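Local atomic coordinates of uncharacterized protein (Bacteroides ovatus, PDB entry 5CAG), a protein that probably serves as the anchoring subunit of a fimbrium, a cell-surface adhesive fibre attached to the bacterial outer membrane. Residues I22-D27 / W138-V143; V71-Y76 / Y118-D123; V151-L156 / D281-D286. One frame throughout, in Å; residues are numbered along the deposited sequence.

Interaction 1: residues I22-D27 / W138-V143; sequences IKLDWD and WKLESV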
loop_
_atom_site.group_PDB
_atom_site.type_symbol
_atom_site.label_atom_id
_atom_site.label_comp_id
_atom_site.label_asym_id
_atom_site.label_seq_id
_atom_site.Cartn_x
_atom_site.Cartn_y
_atom_site.Cartn_z
ATOM N N ILE A 22 -10.508 -13.992 17.923
ATOM C CA ILE A 22 -9.366 -13.771 17.053
ATOM C C ILE A 22 -8.144 -13.429 17.896
ATOM O O ILE A 22 -8.204 -12.551 18.756
ATOM C CB ILE A 22 -9.701 -12.668 16.012
ATOM C CG1 ILE A 22 -10.765 -13.169 15.017
ATOM C CG2 ILE A 22 -8.455 -12.159 15.275
ATOM C CD1 ILE A 22 -11.808 -12.132 14.649
ATOM N N LYS A 23 -7.051 -14.169 17.671
ATOM C CA LYS A 23 -5.738 -13.893 18.251
ATOM C C LYS A 23 -4.821 -13.508 17.100
ATOM O O LYS A 23 -4.796 -14.201 16.082
ATOM C CB LYS A 23 -5.176 -15.066 19.068
ATOM C CG LYS A 23 -3.883 -14.709 19.819
ATOM C CD LYS A 23 -3.026 -15.946 20.124
ATOM C CE LYS A 23 -1.563 -15.633 20.372
ATOM N NZ LYS A 23 -0.941 -16.585 21.342
ATOM N N LEU A 24 -4.124 -12.381 17.229
ATOM C CA LEU A 24 -3.224 -11.904 16.184
ATOM C C LEU A 24 -1.794 -11.996 16.634
ATOM O O LEU A 24 -1.463 -11.575 17.740
ATOM C CB LEU A 24 -3.537 -10.459 15.751
ATOM C CG LEU A 24 -4.918 -10.197 15.155
ATOM C CD1 LEU A 24 -5.173 -8.736 15.034
ATOM C CD2 LEU A 24 -5.063 -10.817 13.809
ATOM N N ASP A 25 -0.953 -12.591 15.794
ATOM C CA ASP A 25 0.473 -12.698 16.031
ATOM C C ASP A 25 1.142 -11.708 15.120
ATOM O O ASP A 25 0.683 -11.489 13.973
ATOM C CB ASP A 25 0.995 -14.128 15.807
ATOM C CG ASP A 25 2.412 -14.363 16.318
ATOM O OD1 ASP A 25 2.895 -13.542 17.144
ATOM O OD2 ASP A 25 3.032 -15.382 15.914
ATOM N N TRP A 26 2.160 -11.030 15.659
ATOM C CA TRP A 26 2.866 -10.015 14.891
ATOM C C TRP A 26 4.326 -10.332 14.838
ATOM O O TRP A 26 5.110 -9.494 14.384
ATOM C CB TRP A 26 2.634 -8.606 15.464
ATOM C CG TRP A 26 1.222 -8.113 15.333
ATOM C CD1 TRP A 26 0.200 -8.308 16.218
ATOM C CD2 TRP A 26 0.677 -7.351 14.248
ATOM N NE1 TRP A 26 -0.959 -7.749 15.733
ATOM C CE2 TRP A 26 -0.692 -7.138 14.532
ATOM C CE3 TRP A 26 1.219 -6.796 13.075
ATOM C CZ2 TRP A 26 -1.533 -6.427 13.666
ATOM C CZ3 TRP A 26 0.383 -6.104 12.211
ATOM C CH2 TRP A 26 -0.980 -5.951 12.495
ATOM N N ASP A 27 4.702 -11.554 15.279
ATOM C CA ASP A 27 6.089 -12.023 15.278
ATOM C C ASP A 27 6.600 -12.090 13.852
ATOM O O ASP A 27 6.051 -12.814 13.015
ATOM C CB ASP A 27 6.227 -13.374 15.996
ATOM C CG ASP A 27 6.331 -13.252 17.511
ATOM O OD1 ASP A 27 5.560 -12.452 18.105
ATOM O OD2 ASP A 27 7.159 -13.977 18.110
ATOM N N TRP A 138 -4.744 -15.700 13.604
ATOM C CA TRP A 138 -4.350 -14.981 12.409
ATOM C C TRP A 138 -3.074 -14.220 12.607
ATOM O O TRP A 138 -2.662 -13.960 13.730
ATOM C CB TRP A 138 -5.478 -14.017 11.980
ATOM C CG TRP A 138 -6.760 -14.679 11.547
ATOM C CD1 TRP A 138 -6.906 -15.947 11.070
ATOM C CD2 TRP A 138 -8.046 -14.059 11.423
ATOM N NE1 TRP A 138 -8.206 -16.168 10.700
ATOM C CE2 TRP A 138 -8.930 -15.024 10.894
ATOM C CE3 TRP A 138 -8.545 -12.778 11.709
ATOM C CZ2 TRP A 138 -10.288 -14.761 10.664
ATOM C CZ3 TRP A 138 -9.902 -12.526 11.510
ATOM C CH2 TRP A 138 -10.751 -13.504 10.974
ATOM N N LYS A 139 -2.433 -13.911 11.484
ATOM C CA LYS A 139 -1.198 -13.145 11.296
ATOM C C LYS A 139 -1.469 -12.243 10.112
ATOM O O LYS A 139 -2.159 -12.675 9.180
ATOM C CB LYS A 139 -0.014 -14.087 11.040
ATOM C CG LYS A 139 1.317 -13.378 10.924
ATOM C CD LYS A 139 2.529 -14.283 11.078
ATOM C CE LYS A 139 3.111 -14.286 12.475
ATOM N NZ LYS A 139 4.202 -15.303 12.617
ATOM N N LEU A 140 -1.039 -10.984 10.153
ATOM C CA LEU A 140 -1.366 -10.142 9.014
ATOM C C LEU A 140 -0.181 -10.033 8.099
ATOM O O LEU A 140 0.925 -10.407 8.491
ATOM C CB LEU A 140 -1.847 -8.789 9.495
ATOM C CG LEU A 140 -3.344 -8.589 9.466
ATOM C CD1 LEU A 140 -4.062 -9.611 10.321
ATOM C CD2 LEU A 140 -3.688 -7.215 9.943
ATOM N N GLU A 141 -0.396 -9.595 6.863
ATOM C CA GLU A 141 0.709 -9.521 5.913
ATOM C C GLU A 141 1.039 -8.065 5.546
ATOM O O GLU A 141 0.123 -7.295 5.258
ATOM C CB GLU A 141 0.372 -10.347 4.659
ATOM C CG GLU A 141 1.196 -10.009 3.431
ATOM C CD GLU A 141 0.786 -10.680 2.141
ATOM O OE1 GLU A 141 -0.385 -11.111 2.005
ATOM O OE2 GLU A 141 1.636 -10.698 1.226
ATOM N N SER A 142 2.352 -7.698 5.523
ATOM C CA SER A 142 2.727 -6.358 5.109
ATOM C C SER A 142 2.591 -6.281 3.611
ATOM O O SER A 142 3.305 -6.981 2.901
ATOM C CB SER A 142 4.125 -5.984 5.565
ATOM O OG SER A 142 4.287 -4.605 5.259
ATOM N N VAL A 143 1.615 -5.498 3.126
ATOM C CA VAL A 143 1.351 -5.381 1.690
ATOM C C VAL A 143 2.007 -4.126 1.077
ATOM O O VAL A 143 1.720 -3.786 -0.061
ATOM C CB VAL A 143 -0.158 -5.418 1.421
ATOM C CG1 VAL A 143 -0.729 -6.781 1.774
ATOM C CG2 VAL A 143 -0.876 -4.317 2.186
#
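Strand 20-25 runs parallel to the start of the long strand 134-154, a parallel pairing in the beta-rich domain of this FimB/Mfa2-family protein, whose sequence family is grouped with transthyretin-like folds. Both main-chain polar atoms of Trp138 are used: its N donates to Lys23 O (2.9 Å) nearly along the C=O axis, and its O receives Asp25 N (3.0 Å). The Trp138 side chain can be followed outward. Trp138 CB lies 3.7 Å from Leu24 CD2; chi1 of -65° sets CG anti to the carbonyl carbon, and the indole turns one face of its six-membered ring to Ile22. There Trp138 CE3 meets Ile22 CG2 (3.6 Å), CZ3 meets CG1 and CD1, and Ile22 CG1 stands over the six-membered ring of Trp138 in a CH-pi contact, 4.1 Å from its centroid. Val71, Val73 and Leu120 also pack on this indole. Leu140 continues the apolar face, placing CD1 against Leu24 CD2 and CD2 against Trp26 CH2, while Trp26 NE1 is bound by Val57 O. On the other face Lys139 lies beside Asp25, pointing the same way. Its chain bends at chi3 (-97°), so that Lys139 NZ reaches a long salt bridge with Asp25 OD2 (3.5 Å) and a hydrogen bond on a lone pair of Asp27 O (3.1 Å).

Interaction 2: residues V71-Y76 / Y118-D123; sequences VVVYNY and YVLNID. With SO4 (sulfate ion), chain D.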
loop_
_atom_site.group_PDB
_atom_site.type_symbol
_atom_site.label_atom_id
_atom_site.label_comp_id
_atom_site.label_asym_id
_atom_site.label_seq_id
_atom_site.Cartn_x
_atom_site.Cartn_y
_atom_site.Cartn_z
ATOM N N VAL A 71 -13.605 -12.561 4.472
ATOM C CA VAL A 71 -13.139 -11.744 5.602
ATOM C C VAL A 71 -11.995 -10.807 5.195
ATOM O O VAL A 71 -11.183 -11.166 4.329
ATOM C CB VAL A 71 -12.713 -12.642 6.807
ATOM C CG1 VAL A 71 -12.356 -11.810 8.036
ATOM C CG2 VAL A 71 -13.793 -13.652 7.157
ATOM N N VAL A 72 -11.920 -9.626 5.843
ATOM C CA VAL A 72 -10.817 -8.674 5.671
ATOM C C VAL A 72 -10.367 -8.182 7.051
ATOM O O VAL A 72 -11.200 -7.941 7.929
ATOM C CB VAL A 72 -11.039 -7.469 4.709
ATOM C CG1 VAL A 72 -11.237 -7.906 3.272
ATOM C CG2 VAL A 72 -12.168 -6.568 5.172
ATOM N N VAL A 73 -9.052 -8.064 7.246
ATOM C CA VAL A 73 -8.475 -7.536 8.478
ATOM C C VAL A 73 -7.370 -6.601 8.077
ATOM O O VAL A 73 -6.417 -7.034 7.410
ATOM C CB VAL A 73 -7.954 -8.587 9.482
ATOM C CG1 VAL A 73 -7.601 -7.916 10.805
ATOM C CG2 VAL A 73 -8.956 -9.705 9.698
ATOM N N TYR A 74 -7.476 -5.333 8.461
ATOM C CA TYR A 74 -6.426 -4.388 8.131
ATOM C C TYR A 74 -6.240 -3.414 9.303
ATOM O O TYR A 74 -7.130 -3.303 10.145
ATOM C CB TYR A 74 -6.741 -3.676 6.807
ATOM C CG TYR A 74 -7.949 -2.764 6.865
ATOM C CD1 TYR A 74 -7.827 -1.437 7.261
ATOM C CD2 TYR A 74 -9.212 -3.221 6.496
ATOM C CE1 TYR A 74 -8.934 -0.594 7.315
ATOM C CE2 TYR A 74 -10.336 -2.386 6.565
ATOM C CZ TYR A 74 -10.191 -1.072 6.981
ATOM O OH TYR A 74 -11.270 -0.219 7.045
ATOM N N ASN A 75 -5.082 -2.741 9.374
ATOM C CA ASN A 75 -4.824 -1.766 10.428
ATOM C C ASN A 75 -5.506 -0.440 10.059
ATOM O O ASN A 75 -5.367 0.071 8.937
ATOM C CB ASN A 75 -3.338 -1.606 10.671
ATOM C CG ASN A 75 -2.533 -1.215 9.464
ATOM O OD1 ASN A 75 -2.519 -1.899 8.425
ATOM N ND2 ASN A 75 -1.817 -0.112 9.605
ATOM N N TYR A 76 -6.274 0.107 11.004
ATOM C CA TYR A 76 -7.060 1.287 10.698
ATOM C C TYR A 76 -6.291 2.572 10.730
ATOM O O TYR A 76 -6.514 3.373 9.824
ATOM C CB TYR A 76 -8.327 1.427 11.571
ATOM C CG TYR A 76 -8.158 1.333 13.072
ATOM C CD1 TYR A 76 -7.773 2.439 13.818
ATOM C CD2 TYR A 76 -8.526 0.183 13.763
ATOM C CE1 TYR A 76 -7.653 2.376 15.204
ATOM C CE2 TYR A 76 -8.466 0.126 15.154
ATOM C CZ TYR A 76 -8.010 1.222 15.872
ATOM O OH TYR A 76 -7.927 1.186 17.247
ATOM N N TYR A 118 -1.154 -3.617 6.769
ATOM C CA TYR A 118 -1.126 -5.038 7.088
ATOM C C TYR A 118 -2.477 -5.609 6.765
ATOM O O TYR A 118 -3.488 -5.077 7.213
ATOM C CB TYR A 118 -0.733 -5.282 8.543
ATOM C CG TYR A 118 0.540 -4.571 8.925
ATOM C CD1 TYR A 118 1.786 -5.082 8.570
ATOM C CD2 TYR A 118 0.502 -3.363 9.613
ATOM C CE1 TYR A 118 2.963 -4.414 8.910
ATOM C CE2 TYR A 118 1.671 -2.675 9.937
ATOM C CZ TYR A 118 2.899 -3.202 9.588
ATOM O OH TYR A 118 4.026 -2.498 9.948
ATOM N N VAL A 119 -2.517 -6.599 5.886
ATOM C CA VAL A 119 -3.786 -7.139 5.432
ATOM C C VAL A 119 -3.822 -8.655 5.566
ATOM O O VAL A 119 -2.806 -9.339 5.405
ATOM C CB VAL A 119 -4.069 -6.688 3.958
ATOM C CG1 VAL A 119 -5.223 -7.462 3.309
ATOM C CG2 VAL A 119 -4.345 -5.198 3.883
ATOM N N LEU A 120 -5.031 -9.152 5.858
ATOM C CA LEU A 120 -5.450 -10.538 5.800
ATOM C C LEU A 120 -6.771 -10.571 5.047
ATOM O O LEU A 120 -7.692 -9.821 5.400
ATOM C CB LEU A 120 -5.571 -11.223 7.164
ATOM C CG LEU A 120 -6.287 -12.582 7.115
ATOM C CD1 LEU A 120 -5.444 -13.627 6.424
ATOM C CD2 LEU A 120 -6.698 -13.034 8.469
ATOM N N ASN A 121 -6.854 -11.385 3.987
ATOM C CA ASN A 121 -8.115 -11.520 3.263
ATOM C C ASN A 121 -8.355 -12.989 2.930
ATOM O O ASN A 121 -7.494 -13.650 2.324
ATOM C CB ASN A 121 -8.208 -10.625 2.032
ATOM C CG ASN A 121 -7.299 -10.988 0.905
ATOM O OD1 ASN A 121 -6.086 -10.723 0.930
ATOM N ND2 ASN A 121 -7.890 -11.565 -0.123
ATOM N N ILE A 122 -9.490 -13.518 3.438
ATOM C CA ILE A 122 -9.934 -14.901 3.250
ATOM C C ILE A 122 -11.126 -14.837 2.313
ATOM O O ILE A 122 -12.087 -14.129 2.636
ATOM C CB ILE A 122 -10.284 -15.563 4.608
ATOM C CG1 ILE A 122 -9.109 -15.506 5.592
ATOM C CG2 ILE A 122 -10.776 -16.987 4.406
ATOM C CD1 ILE A 122 -9.510 -15.548 7.055
ATOM N N ASP A 123 -11.052 -15.492 1.132
ATOM C CA ASP A 123 -12.159 -15.461 0.177
ATOM C C ASP A 123 -13.376 -16.206 0.731
ATOM O O ASP A 123 -14.502 -15.760 0.506
ATOM C CB ASP A 123 -11.766 -16.028 -1.190
ATOM C CG ASP A 123 -10.831 -15.187 -2.041
ATOM O OD1 ASP A 123 -10.721 -13.947 -1.783
ATOM O OD2 ASP A 123 -10.257 -15.741 -3.007
HETATM S S SO4 D . 8.252 -2.209 9.956
HETATM O O1 SO4 D . 7.928 -0.783 10.089
HETATM O O2 SO4 D . 8.493 -2.796 11.270
HETATM O O3 SO4 D . 7.140 -2.901 9.293
HETATM O O4 SO4 D . 9.468 -2.366 9.162
#
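Four backbone hydrogen bonds join segments 71-76 and 118-123. Val71 and Ile122 form a hydrogen-bonded pair, each N donating to the other's O, Val71 N to Ile122 O at 2.9 Å; Val73 and Leu120 do the same, Val73 N to Leu120 O at 2.9 Å. The intervening Val72-Asn121 pair is non-hydrogen-bonded, and the backbone of Val72 is hydrogen-bonded to Ile40 of the neighbouring strand 36-43. The strands are antiparallel at 176°, neighbours in the beta-sheet framework of a fimbrillin-superfamily domain. Val71, Val73, Leu120 and Ile122 share one face, Val73 CG2 lying 4.2 Å from Leu120 CD2. Val72, Tyr74, Val119 and Asn121 share the other; Tyr74 OH is bound by Arg38, Asn121 OD1 by Lys209 and Asn121 ND2 by Tyr89. At Asn75 a side chain serves as the acceptor: with CG between backbone N and carbonyl carbon (chi1 57°), Asn75 OD1 meets Tyr118 N at 2.7 Å, the donor 30° above the amide carbonyl plane. Ser116 O receives Asn75 ND2. The Tyr118 ring crosses this amide obliquely, and Tyr118 OH makes a weak hydrogen bond to sulfate O3 (3.2 Å), an ion probably from the crystallisation liquor that Thr30 and Lys146 also hold.

Interaction 3: residues V151-L156 / D281-D286; sequences VEAKGL and DKIEVD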
loop_
_atom_site.group_PDB
_atom_site.type_symbol
_atom_site.label_atom_id
_atom_site.label_comp_id
_atom_site.label_asym_id
_atom_site.label_seq_id
_atom_site.Cartn_x
_atom_site.Cartn_y
_atom_site.Cartn_z
ATOM N N VAL A 151 21.523 7.764 -7.384
ATOM C CA VAL A 151 21.996 7.915 -8.744
ATOM C C VAL A 151 22.919 9.129 -8.803
ATOM O O VAL A 151 22.709 10.138 -8.128
ATOM C CB VAL A 151 20.871 7.931 -9.796
ATOM C CG1 VAL A 151 19.925 9.094 -9.595
ATOM C CG2 VAL A 151 21.426 7.924 -11.209
ATOM N N GLU A 152 23.989 8.975 -9.558
ATOM C CA GLU A 152 24.999 9.993 -9.731
ATOM C C GLU A 152 24.485 11.084 -10.674
ATOM O O GLU A 152 23.943 10.754 -11.731
ATOM C CB GLU A 152 26.234 9.305 -10.292
ATOM C CG GLU A 152 27.553 9.956 -9.957
ATOM C CD GLU A 152 28.685 9.166 -10.574
ATOM O OE1 GLU A 152 28.962 8.050 -10.074
ATOM O OE2 GLU A 152 29.231 9.620 -11.608
ATOM N N ALA A 153 24.631 12.379 -10.289
ATOM C CA ALA A 153 24.194 13.521 -11.104
ATOM C C ALA A 153 25.159 14.736 -11.013
ATOM O O ALA A 153 25.480 15.233 -9.919
ATOM C CB ALA A 153 22.795 13.932 -10.717
ATOM N N LYS A 154 25.603 15.211 -12.194
ATOM C CA LYS A 154 26.530 16.338 -12.337
ATOM C C LYS A 154 25.806 17.675 -12.187
ATOM O O LYS A 154 24.666 17.827 -12.642
ATOM C CB LYS A 154 27.240 16.273 -13.706
ATOM C CG LYS A 154 28.474 17.178 -13.865
ATOM C CD LYS A 154 29.136 17.045 -15.251
ATOM C CE LYS A 154 30.033 18.215 -15.608
ATOM N NZ LYS A 154 30.657 18.070 -16.962
ATOM N N GLY A 155 26.493 18.632 -11.572
ATOM C CA GLY A 155 25.999 19.993 -11.411
ATOM C C GLY A 155 24.793 20.157 -10.517
ATOM O O GLY A 155 23.864 20.906 -10.844
ATOM N N LEU A 156 24.814 19.503 -9.357
ATOM C CA LEU A 156 23.700 19.658 -8.444
ATOM C C LEU A 156 23.793 21.015 -7.768
ATOM O O LEU A 156 22.810 21.467 -7.178
ATOM C CB LEU A 156 23.635 18.515 -7.411
ATOM C CG LEU A 156 23.372 17.105 -7.931
ATOM C CD1 LEU A 156 23.583 16.129 -6.851
ATOM C CD2 LEU A 156 21.967 16.946 -8.482
ATOM N N ASP A 281 23.964 8.193 -21.124
ATOM C CA ASP A 281 22.773 8.669 -20.399
ATOM C C ASP A 281 23.089 9.293 -19.017
ATOM O O ASP A 281 22.214 9.304 -18.148
ATOM C CB ASP A 281 21.792 7.487 -20.187
ATOM C CG ASP A 281 21.294 6.765 -21.430
ATOM O OD1 ASP A 281 21.816 7.045 -22.532
ATOM O OD2 ASP A 281 20.433 5.867 -21.288
ATOM N N LYS A 282 24.308 9.810 -18.800
ATOM C CA LYS A 282 24.691 10.373 -17.501
ATOM C C LYS A 282 23.807 11.578 -17.142
ATOM O O LYS A 282 23.433 12.322 -18.044
ATOM C CB LYS A 282 26.181 10.746 -17.513
ATOM C CG LYS A 282 27.063 9.742 -16.744
ATOM C CD LYS A 282 28.485 9.540 -17.320
ATOM C CE LYS A 282 29.416 10.743 -17.439
ATOM N NZ LYS A 282 30.643 10.424 -18.234
ATOM N N ILE A 283 23.411 11.750 -15.867
ATOM C CA ILE A 283 22.564 12.912 -15.555
ATOM C C ILE A 283 23.448 14.142 -15.362
ATOM O O ILE A 283 24.338 14.142 -14.508
ATOM C CB ILE A 283 21.614 12.694 -14.335
ATOM C CG1 ILE A 283 20.505 11.701 -14.675
ATOM C CG2 ILE A 283 20.989 14.001 -13.873
ATOM C CD1 ILE A 283 19.989 10.949 -13.506
ATOM N N GLU A 284 23.187 15.193 -16.133
ATOM C CA GLU A 284 23.905 16.443 -15.955
ATOM C C GLU A 284 22.934 17.598 -15.939
ATOM O O GLU A 284 22.182 17.772 -16.895
ATOM C CB GLU A 284 24.966 16.654 -17.043
ATOM C CG GLU A 284 25.652 18.017 -16.962
ATOM C CD GLU A 284 26.939 18.218 -17.741
ATOM O OE1 GLU A 284 27.385 17.282 -18.449
ATOM O OE2 GLU A 284 27.532 19.312 -17.598
ATOM N N VAL A 285 22.969 18.401 -14.872
ATOM C CA VAL A 285 22.157 19.613 -14.768
ATOM C C VAL A 285 22.967 20.752 -15.407
ATOM O O VAL A 285 24.111 21.015 -15.006
ATOM C CB VAL A 285 21.694 19.940 -13.327
ATOM C CG1 VAL A 285 20.911 21.245 -13.292
ATOM C CG2 VAL A 285 20.858 18.805 -12.759
ATOM N N ASP A 286 22.393 21.385 -16.436
ATOM C CA ASP A 286 23.063 22.464 -17.152
ATOM C C ASP A 286 22.911 23.763 -16.387
ATOM O O ASP A 286 21.815 24.066 -15.910
ATOM C CB ASP A 286 22.512 22.586 -18.578
ATOM C CG ASP A 286 22.623 21.298 -19.376
ATOM O OD1 ASP A 286 23.769 20.824 -19.594
ATOM O OD2 ASP A 286 21.568 20.757 -19.773
#
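Segment 281-286 pairs in parallel with the C-terminal part of strand 134-154, Lys154 opposite Glu284 with their CA atoms 4.5 Å apart, and two main-chain bonds from the one residue Lys154 hold the short pairing together. Lys154 N donates to Ile283 O (2.8 Å) in the carbonyl plane, and Lys154 O accepts Val285 N (2.9 Å) along an almost straight N-H (176°), although that donor stands above the carbonyl plane. Ile283 and Ala153 share the buried face. Ile283 CG2, anti to the backbone N, lies against Ala153 CB at 3.6 Å, while CG1 turns anti to the carbonyl carbon (chi1 -70°) and carries Ile283 CD1 to Val151 CG2, 4.1 Å away; the side chains of Ile283 and Val151 cross at about a right angle. Phe237, Ala247 and Ile249 pack on Ile283 as well. A brief, weakly bonded strand near the modelled C-terminal end is thus laid beside the beta-rich second half of this FimB/Mfa2-family protein, along a strand shared with the first. On the exposed face Lys154 and Glu284 lie side by side, both extended beyond CG and pointing the same way. Methylene CD of Lys154 rests on the carboxylate carbon CD of Glu284, and Lys154 NZ makes a long salt bridge to Glu284 OE2 (3.4 Å). Beyond it Gly155 takes a left-handed conformation (phi 66°). Gly155 O lies against Val285 CB at 3.4 Å, and Gln245 binds the main chain on both flanks of Val285, at Glu284 O and Asp286 N.

From the N terminus, strand 20-25 pairs with residues 138-143, and interaction 1 closes a loop of 110 residues. Within that loop lies interaction 2, where strand 67-75 meets strand 118-127 and closes a shorter loop of 41 residues. The two contacts touch: strand 118-127 borders strand 134-154, with Glu141 O probably hydrogen-bonded to Val119 N and Trp138 packing on Leu120. Strand 134-154 then runs to the far side of the chain's centre, where its C-terminal part pairs with residues 281-286. Interaction 3 thus follows in series, closing a separate loop of 124 residues, its centre about 44 Å from the centres of the other two, and ties the modelled C-terminal region to the strand that interaction 1 also uses.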